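Thiazoline oxidase/subtilisin-like protease (Prochloron didemni, PDB 4H6X) is a subtilisin-like protease of patellamide maturation that probably cleaves the precursor peptide and closes its core segment into a macrocycle by transamidation. Local coordinates at residues G282-L287 / T305-T310; S289-Q294 / A300-T305. All blocks are in the same frame, centred on the assembly; numbering follows the deposited sequence.

Contact 1 (G282-L287 / T305-T310); sequences GISALL and TALLKT
Ile283, Ser284 and Leu287 of helix 273-293 receive one side chain, Leu307 of helix 300-309. Ile283 comes first. The branch methyl Ile283 CG2 lies 4.4 Å from Leu307 CD2, a looser apolar contact. Ser284 follows, a turn before Leu287. Ser284 OG comes within 3.5 Å of Leu307 CD1, a polar atom against a methyl. That hydroxyl is not left without a polar partner. The first torsion (chi1 -62°) puts OG beside the backbone N of Ser284, and there it hydrogen-bonds the carbonyl oxygen of Met280, one turn back in the same helix, while also lying against the leucine methyl. Ser284 also touches Ile170 of the central sheet. Leu287 ends the series. Leu287 CD1 meets Leu307 CD2 at 3.8 Å, and Leu307 CG is 4.1 Å from the same methyl. These two leucines reach toward each other tip to tip. The two methyls of Leu307 thus divide their work: CD1 goes to the serine, while CD2 faces Leu287 and, more distantly, Ile283.

The backbones stay well apart. The short helical segments approach to 11.8 Å between axes, and their directions differ by 123°. The nearest CA atoms are those of Ser284 and Leu307, 8.5 Å apart. Leu307 therefore spans most of the gap, and Ile283, Ser284 and Leu287 meet its end. Thr310 OG1 hydrogen-bonds Ala306 O at 2.8 Å. The same oxygen also accepts from Thr310 N. Helix 332-340 borders both sides of the contact, with Met336 on Leu287 and Val338 and Leu339 on Ala306. This is buried helix-to-helix packing beside the parallel sheet of a subtilisin-like alpha/beta fold, where helix 273-293 carries at its start Ser274, the probable nucleophile of a Ser-His-Asp triad.

Contact 2 (S289-Q294 / A300-T305); sequences SLQVQQ and AEAVRT
This is a small contact between two consecutive helices of the subtilisin-like fold, close to the loop that joins them. Gln291, near the end of helix 273-293, faces Ala302 and Val303 in the first turns of helix 300-309. Gln291 carries the whole first side of the contact. Its chain runs extended beyond CG (chi2 174°), which takes the amide across to the second helix. The side chains of Gln291 and Val303 cross obliquely. Gln291 NE2 lies 3.8 Å from Val303 CG2, while Gln291 CD and OE1 are each 4.1 Å from that methyl. Ala302 CB adds a looser contact, 4.3 Å from Gln291 NE2. The amide is also tied to the loop, since Gln291 OE1 accepts from Asp299 N. Gln291 NE2 too has a hydrogen-bond partner close by in the chain. These bonds satisfy both ends of the buried amide and should limit its rotation. Phe340 of helix 332-340 touches Gln291 as well. Elsewhere on the second helix, Arg304 grips Glu301 side-on and also pairs with Glu248 through NH1. Arg304 NH2 meets Glu301 OE2 at 2.9 Å, nearly straight at 169°, on the syn side of the carboxylate and in the guanidinium plane.

Contacts 1 and 2 join the same two helices, 273-293 and 300-309, and their centres lie 8 Å apart. Contact 2 is the one nearer the connecting loop. Val303 ties the two together. Val303 CG1 is 3.9 Å from Leu287 CD1 and 4.0 Å from Ser284 CA, so the packing runs on from one contact to the other. Thr305 belongs to both segment pairs but makes no contact across either. Helix 332-340 also touches residues of both. Neither contact includes Ser274, His109 or Asp39, the probable catalytic triad. Contact 1 is the nearer in sequence to Ser274, on the same helix.

Contact 1 (G282-L287 / T305-T310)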
ATOM      1  N   GLY A 282      -4.945   1.757  -2.277  1.00 22.00           N
ATOM      2  CA  GLY A 282      -6.171   2.284  -1.652  1.00 22.11           C
ATOM      3  C   GLY A 282      -7.131   2.875  -2.683  1.00 22.16           C
ATOM      4  O   GLY A 282      -8.336   2.620  -2.647  1.00 22.00           O
ATOM      5  N   ILE A 283      -6.591   3.668  -3.602  1.00 22.35           N
ATOM      6  CA  ILE A 283      -7.412   4.301  -4.645  1.00 23.62           C
ATOM      7  C   ILE A 283      -8.066   3.215  -5.498  1.00 23.92           C
ATOM      8  O   ILE A 283      -9.280   3.236  -5.727  1.00 23.99           O
ATOM      9  CB  ILE A 283      -6.591   5.316  -5.490  1.00 22.37           C
ATOM     10  CG1 ILE A 283      -6.189   6.511  -4.597  1.00 22.76           C
ATOM     11  CG2 ILE A 283      -7.386   5.773  -6.715  1.00 23.62           C
ATOM     12  CD1 ILE A 283      -5.336   7.562  -5.261  1.00 22.28           C
ATOM     13  N   SER A 284      -7.252   2.252  -5.928  1.00 22.94           N
ATOM     14  CA  SER A 284      -7.738   1.122  -6.713  1.00 22.39           C
ATOM     15  C   SER A 284      -8.844   0.372  -5.994  1.00 22.42           C
ATOM     16  O   SER A 284      -9.841  -0.002  -6.608  1.00 22.72           O
ATOM     17  CB  SER A 284      -6.584   0.175  -7.069  1.00 22.32           C
ATOM     18  OG  SER A 284      -5.625   0.839  -7.876  1.00 22.44           O
ATOM     19  N   ALA A 285      -8.682   0.157  -4.692  1.00 22.58           N
ATOM     20  CA  ALA A 285      -9.722  -0.514  -3.900  1.00 23.05           C
ATOM     21  C   ALA A 285     -11.015   0.317  -3.782  1.00 24.44           C
ATOM     22  O   ALA A 285     -12.126  -0.225  -3.825  1.00 23.74           O
ATOM     23  CB  ALA A 285      -9.197  -0.853  -2.516  1.00 22.36           C
ATOM     24  N   LEU A 286     -10.868   1.625  -3.606  1.00 24.14           N
ATOM     25  CA  LEU A 286     -12.034   2.510  -3.634  1.00 25.55           C
ATOM     26  C   LEU A 286     -12.791   2.412  -4.978  1.00 26.27           C
ATOM     27  O   LEU A 286     -14.028   2.354  -5.007  1.00 29.70           O
ATOM     28  CB  LEU A 286     -11.617   3.959  -3.348  1.00 25.22           C
ATOM     29  CG  LEU A 286     -11.131   4.362  -1.941  1.00 25.36           C
ATOM     30  CD1 LEU A 286     -10.920   5.869  -1.880  1.00 23.60           C
ATOM     31  CD2 LEU A 286     -12.073   3.932  -0.824  1.00 24.67           C
ATOM     32  N   LEU A 287     -12.054   2.377  -6.084  1.00 27.09           N
ATOM     33  CA  LEU A 287     -12.687   2.320  -7.414  1.00 26.56           C
ATOM     34  C   LEU A 287     -13.397   0.994  -7.619  1.00 28.07           C
ATOM     35  O   LEU A 287     -14.503   0.955  -8.163  1.00 28.26           O
ATOM     36  CB  LEU A 287     -11.681   2.595  -8.536  1.00 25.81           C
ATOM     37  CG  LEU A 287     -11.062   3.997  -8.567  1.00 27.48           C
ATOM     38  CD1 LEU A 287      -9.891   4.058  -9.546  1.00 26.00           C
ATOM     39  CD2 LEU A 287     -12.097   5.085  -8.877  1.00 26.33           C
ATOM     40  N   THR A 305      -6.476   0.075 -16.219  1.00 27.76           N
ATOM     41  CA  THR A 305      -6.323   0.791 -17.493  1.00 29.02           C
ATOM     42  C   THR A 305      -6.902   2.205 -17.398  1.00 27.71           C
ATOM     43  O   THR A 305      -6.322   3.144 -17.939  1.00 28.28           O
ATOM     44  CB  THR A 305      -6.951   0.014 -18.682  1.00 31.52           C
ATOM     45  OG1 THR A 305      -8.269  -0.417 -18.330  1.00 35.69           O
ATOM     46  CG2 THR A 305      -6.123  -1.204 -19.012  1.00 32.63           C
ATOM     47  N   ALA A 306      -8.027   2.352 -16.693  1.00 27.33           N
ATOM     48  CA  ALA A 306      -8.618   3.675 -16.445  1.00 28.19           C
ATOM     49  C   ALA A 306      -7.635   4.615 -15.761  1.00 29.74           C
ATOM     50  O   ALA A 306      -7.530   5.782 -16.155  1.00 29.15           O
ATOM     51  CB  ALA A 306      -9.898   3.583 -15.631  1.00 26.04           C
ATOM     52  N   LEU A 307      -6.917   4.103 -14.754  1.00 28.47           N
ATOM     53  CA  LEU A 307      -5.884   4.872 -14.068  1.00 28.45           C
ATOM     54  C   LEU A 307      -4.715   5.215 -14.981  1.00 28.27           C
ATOM     55  O   LEU A 307      -4.251   6.363 -14.996  1.00 28.45           O
ATOM     56  CB  LEU A 307      -5.386   4.154 -12.794  1.00 28.28           C
ATOM     57  CG  LEU A 307      -6.381   4.051 -11.637  1.00 28.29           C
ATOM     58  CD1 LEU A 307      -5.901   3.059 -10.582  1.00 27.19           C
ATOM     59  CD2 LEU A 307      -6.664   5.429 -11.039  1.00 28.09           C
ATOM     60  N   LEU A 308      -4.236   4.239 -15.750  1.00 27.86           N
ATOM     61  CA  LEU A 308      -3.098   4.512 -16.631  1.00 28.78           C
ATOM     62  C   LEU A 308      -3.446   5.454 -17.799  1.00 29.34           C
ATOM     63  O   LEU A 308      -2.682   6.376 -18.091  1.00 29.67           O
ATOM     64  CB  LEU A 308      -2.448   3.218 -17.139  1.00 28.80           C
ATOM     65  CG  LEU A 308      -1.789   2.331 -16.065  1.00 29.32           C
ATOM     66  CD1 LEU A 308      -1.502   0.959 -16.651  1.00 28.05           C
ATOM     67  CD2 LEU A 308      -0.510   2.958 -15.507  1.00 28.60           C
ATOM     68  N   LYS A 309      -4.591   5.217 -18.441  1.00 28.80           N
ATOM     69  CA  LYS A 309      -5.028   6.016 -19.597  1.00 32.26           C
ATOM     70  C   LYS A 309      -5.283   7.477 -19.262  1.00 31.50           C
ATOM     71  O   LYS A 309      -5.092   8.348 -20.104  1.00 30.22           O
ATOM     72  CB  LYS A 309      -6.303   5.417 -20.221  1.00 34.54           C
ATOM     73  CG  LYS A 309      -6.049   4.157 -21.037  1.00 39.48           C
ATOM     74  CD  LYS A 309      -5.105   4.420 -22.207  1.00 43.03           C
ATOM     75  CE  LYS A 309      -5.389   3.469 -23.366  1.00 45.94           C
ATOM     76  NZ  LYS A 309      -4.446   3.680 -24.500  1.00 47.33           N
ATOM     77  N   THR A 310      -5.709   7.745 -18.029  1.00 30.83           N
ATOM     78  CA  THR A 310      -6.048   9.112 -17.632  1.00 31.38           C
ATOM     79  C   THR A 310      -4.923   9.772 -16.846  1.00 32.53           C
ATOM     80  O   THR A 310      -5.035  10.946 -16.453  1.00 33.56           O
ATOM     81  CB  THR A 310      -7.327   9.144 -16.790  1.00 31.17           C
ATOM     82  OG1 THR A 310      -7.098   8.443 -15.561  1.00 29.24           O
ATOM     83  CG2 THR A 310      -8.483   8.497 -17.557  1.00 29.45           C
TER

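Contact 2 (S289-Q294 / A300-T305)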
ATOM      1  N   SER A 289     -14.536  -0.731  -5.041  1.00 29.43           N
ATOM      2  CA  SER A 289     -15.679  -0.632  -4.126  1.00 32.26           C
ATOM      3  C   SER A 289     -16.907  -0.005  -4.804  1.00 34.11           C
ATOM      4  O   SER A 289     -18.049  -0.417  -4.572  1.00 35.28           O
ATOM      5  CB  SER A 289     -15.293   0.160  -2.878  1.00 32.00           C
ATOM      6  OG  SER A 289     -14.262  -0.520  -2.191  1.00 30.88           O
ATOM      7  N   LEU A 290     -16.647   0.976  -5.655  1.00 36.51           N
ATOM      8  CA  LEU A 290     -17.687   1.686  -6.397  1.00 38.57           C
ATOM      9  C   LEU A 290     -18.321   0.799  -7.482  1.00 39.60           C
ATOM     10  O   LEU A 290     -19.513   0.916  -7.765  1.00 37.78           O
ATOM     11  CB  LEU A 290     -17.080   2.945  -6.999  1.00 40.53           C
ATOM     12  CG  LEU A 290     -17.856   4.253  -6.968  1.00 43.43           C
ATOM     13  CD1 LEU A 290     -18.512   4.479  -5.608  1.00 43.04           C
ATOM     14  CD2 LEU A 290     -16.890   5.373  -7.319  1.00 41.87           C
ATOM     15  N   GLN A 291     -17.526  -0.100  -8.069  1.00 37.24           N
ATOM     16  CA  GLN A 291     -18.045  -1.106  -8.996  1.00 39.56           C
ATOM     17  C   GLN A 291     -19.066  -1.992  -8.290  1.00 42.77           C
ATOM     18  O   GLN A 291     -20.182  -2.174  -8.791  1.00 43.79           O
ATOM     19  CB  GLN A 291     -16.916  -1.952  -9.594  1.00 35.49           C
ATOM     20  CG  GLN A 291     -16.055  -1.238 -10.628  1.00 33.83           C
ATOM     21  CD  GLN A 291     -14.866  -2.079 -11.083  1.00 33.66           C
ATOM     22  OE1 GLN A 291     -14.370  -2.933 -10.341  1.00 31.62           O
ATOM     23  NE2 GLN A 291     -14.398  -1.836 -12.306  1.00 31.99           N
ATOM     24  N   VAL A 292     -18.684  -2.518  -7.122  1.00 44.03           N
ATOM     25  CA  VAL A 292     -19.579  -3.302  -6.256  1.00 47.43           C
ATOM     26  C   VAL A 292     -20.814  -2.506  -5.808  1.00 48.36           C
ATOM     27  O   VAL A 292     -21.920  -3.050  -5.779  1.00 51.19           O
ATOM     28  CB  VAL A 292     -18.843  -3.861  -5.009  1.00 48.41           C
ATOM     29  CG1 VAL A 292     -19.794  -4.651  -4.117  1.00 51.14           C
ATOM     30  CG2 VAL A 292     -17.684  -4.745  -5.423  1.00 48.30           C
ATOM     31  N   GLN A 293     -20.624  -1.233  -5.462  1.00 49.44           N
ATOM     32  CA  GLN A 293     -21.731  -0.360  -5.037  1.00 55.33           C
ATOM     33  C   GLN A 293     -22.798  -0.208  -6.122  1.00 56.49           C
ATOM     34  O   GLN A 293     -23.990  -0.154  -5.822  1.00 55.99           O
ATOM     35  CB  GLN A 293     -21.219   1.022  -4.623  1.00 57.62           C
ATOM     36  CG  GLN A 293     -22.306   1.993  -4.171  1.00 62.20           C
ATOM     37  CD  GLN A 293     -21.753   3.329  -3.708  1.00 64.63           C
ATOM     38  OE1 GLN A 293     -20.972   3.399  -2.754  1.00 66.96           O
ATOM     39  NE2 GLN A 293     -22.155   4.400  -4.385  1.00 62.62           N
ATOM     40  N   GLN A 294     -22.361  -0.145  -7.376  1.00 57.88           N
ATOM     41  CA  GLN A 294     -23.271   0.018  -8.503  1.00 60.31           C
ATOM     42  C   GLN A 294     -23.812  -1.317  -9.011  1.00 61.36           C
ATOM     43  O   GLN A 294     -24.301  -1.404 -10.139  1.00 64.61           O
ATOM     44  CB  GLN A 294     -22.592   0.816  -9.619  1.00 60.83           C
ATOM     45  CG  GLN A 294     -22.244   2.236  -9.189  1.00 64.15           C
ATOM     46  CD  GLN A 294     -21.752   3.107 -10.326  1.00 68.44           C
ATOM     47  OE1 GLN A 294     -21.659   2.666 -11.475  1.00 70.35           O
ATOM     48  NE2 GLN A 294     -21.430   4.358 -10.011  1.00 69.78           N
ATOM     49  N   ALA A 300     -10.709  -5.642 -12.417  1.00 31.82           N
ATOM     50  CA  ALA A 300      -9.391  -5.144 -12.015  1.00 31.74           C
ATOM     51  C   ALA A 300      -8.634  -4.497 -13.162  1.00 30.20           C
ATOM     52  O   ALA A 300      -7.980  -3.469 -12.977  1.00 29.10           O
ATOM     53  CB  ALA A 300      -8.559  -6.271 -11.398  1.00 33.36           C
ATOM     54  N   GLU A 301      -8.722  -5.102 -14.341  1.00 31.04           N
ATOM     55  CA  GLU A 301      -8.087  -4.559 -15.532  1.00 33.77           C
ATOM     56  C   GLU A 301      -8.736  -3.232 -15.961  1.00 30.63           C
ATOM     57  O   GLU A 301      -8.044  -2.330 -16.440  1.00 28.77           O
ATOM     58  CB  GLU A 301      -8.077  -5.589 -16.675  1.00 37.17           C
ATOM     59  CG  GLU A 301      -7.269  -5.189 -17.909  1.00 42.39           C
ATOM     60  CD  GLU A 301      -5.757  -5.073 -17.675  1.00 47.00           C
ATOM     61  OE1 GLU A 301      -5.224  -5.581 -16.657  1.00 48.69           O
ATOM     62  OE2 GLU A 301      -5.087  -4.455 -18.531  1.00 51.87           O
ATOM     63  N   ALA A 302     -10.045  -3.100 -15.768  1.00 28.88           N
ATOM     64  CA  ALA A 302     -10.710  -1.824 -16.106  1.00 30.46           C
ATOM     65  C   ALA A 302     -10.175  -0.721 -15.185  1.00 29.77           C
ATOM     66  O   ALA A 302      -9.839   0.374 -15.648  1.00 28.87           O
ATOM     67  CB  ALA A 302     -12.227  -1.945 -16.009  1.00 29.45           C
ATOM     68  N   VAL A 303     -10.047  -1.033 -13.890  1.00 28.20           N
ATOM     69  CA  VAL A 303      -9.519  -0.065 -12.932  1.00 27.04           C
ATOM     70  C   VAL A 303      -8.101   0.315 -13.318  1.00 25.14           C
ATOM     71  O   VAL A 303      -7.782   1.497 -13.434  1.00 25.16           O
ATOM     72  CB  VAL A 303      -9.585  -0.557 -11.462  1.00 26.93           C
ATOM     73  CG1 VAL A 303      -8.823   0.406 -10.546  1.00 26.81           C
ATOM     74  CG2 VAL A 303     -11.030  -0.663 -11.008  1.00 26.07           C
ATOM     75  N   ARG A 304      -7.264  -0.690 -13.566  1.00 25.24           N
ATOM     76  CA  ARG A 304      -5.865  -0.456 -13.921  1.00 26.42           C
ATOM     77  C   ARG A 304      -5.733   0.413 -15.173  1.00 27.40           C
ATOM     78  O   ARG A 304      -4.963   1.374 -15.189  1.00 26.34           O
ATOM     79  CB  ARG A 304      -5.118  -1.791 -14.111  1.00 27.25           C
ATOM     80  CG  ARG A 304      -3.600  -1.658 -14.197  1.00 30.43           C
ATOM     81  CD  ARG A 304      -2.929  -3.003 -14.491  1.00 32.42           C
ATOM     82  NE  ARG A 304      -3.061  -3.318 -15.906  1.00 35.11           N
ATOM     83  CZ  ARG A 304      -2.156  -3.031 -16.841  1.00 37.58           C
ATOM     84  NH1 ARG A 304      -1.004  -2.446 -16.524  1.00 38.74           N
ATOM     85  NH2 ARG A 304      -2.412  -3.338 -18.104  1.00 39.61           N
ATOM     86  N   THR A 305      -6.476   0.075 -16.219  1.00 27.76           N
ATOM     87  CA  THR A 305      -6.323   0.791 -17.493  1.00 29.02           C
ATOM     88  C   THR A 305      -6.902   2.205 -17.398  1.00 27.71           C
ATOM     89  O   THR A 305      -6.322   3.144 -17.939  1.00 28.28           O
ATOM     90  CB  THR A 305      -6.951   0.014 -18.682  1.00 31.52           C
ATOM     91  OG1 THR A 305      -8.269  -0.417 -18.330  1.00 35.69           O
ATOM     92  CG2 THR A 305      -6.123  -1.204 -19.012  1.00 32.63           C
TER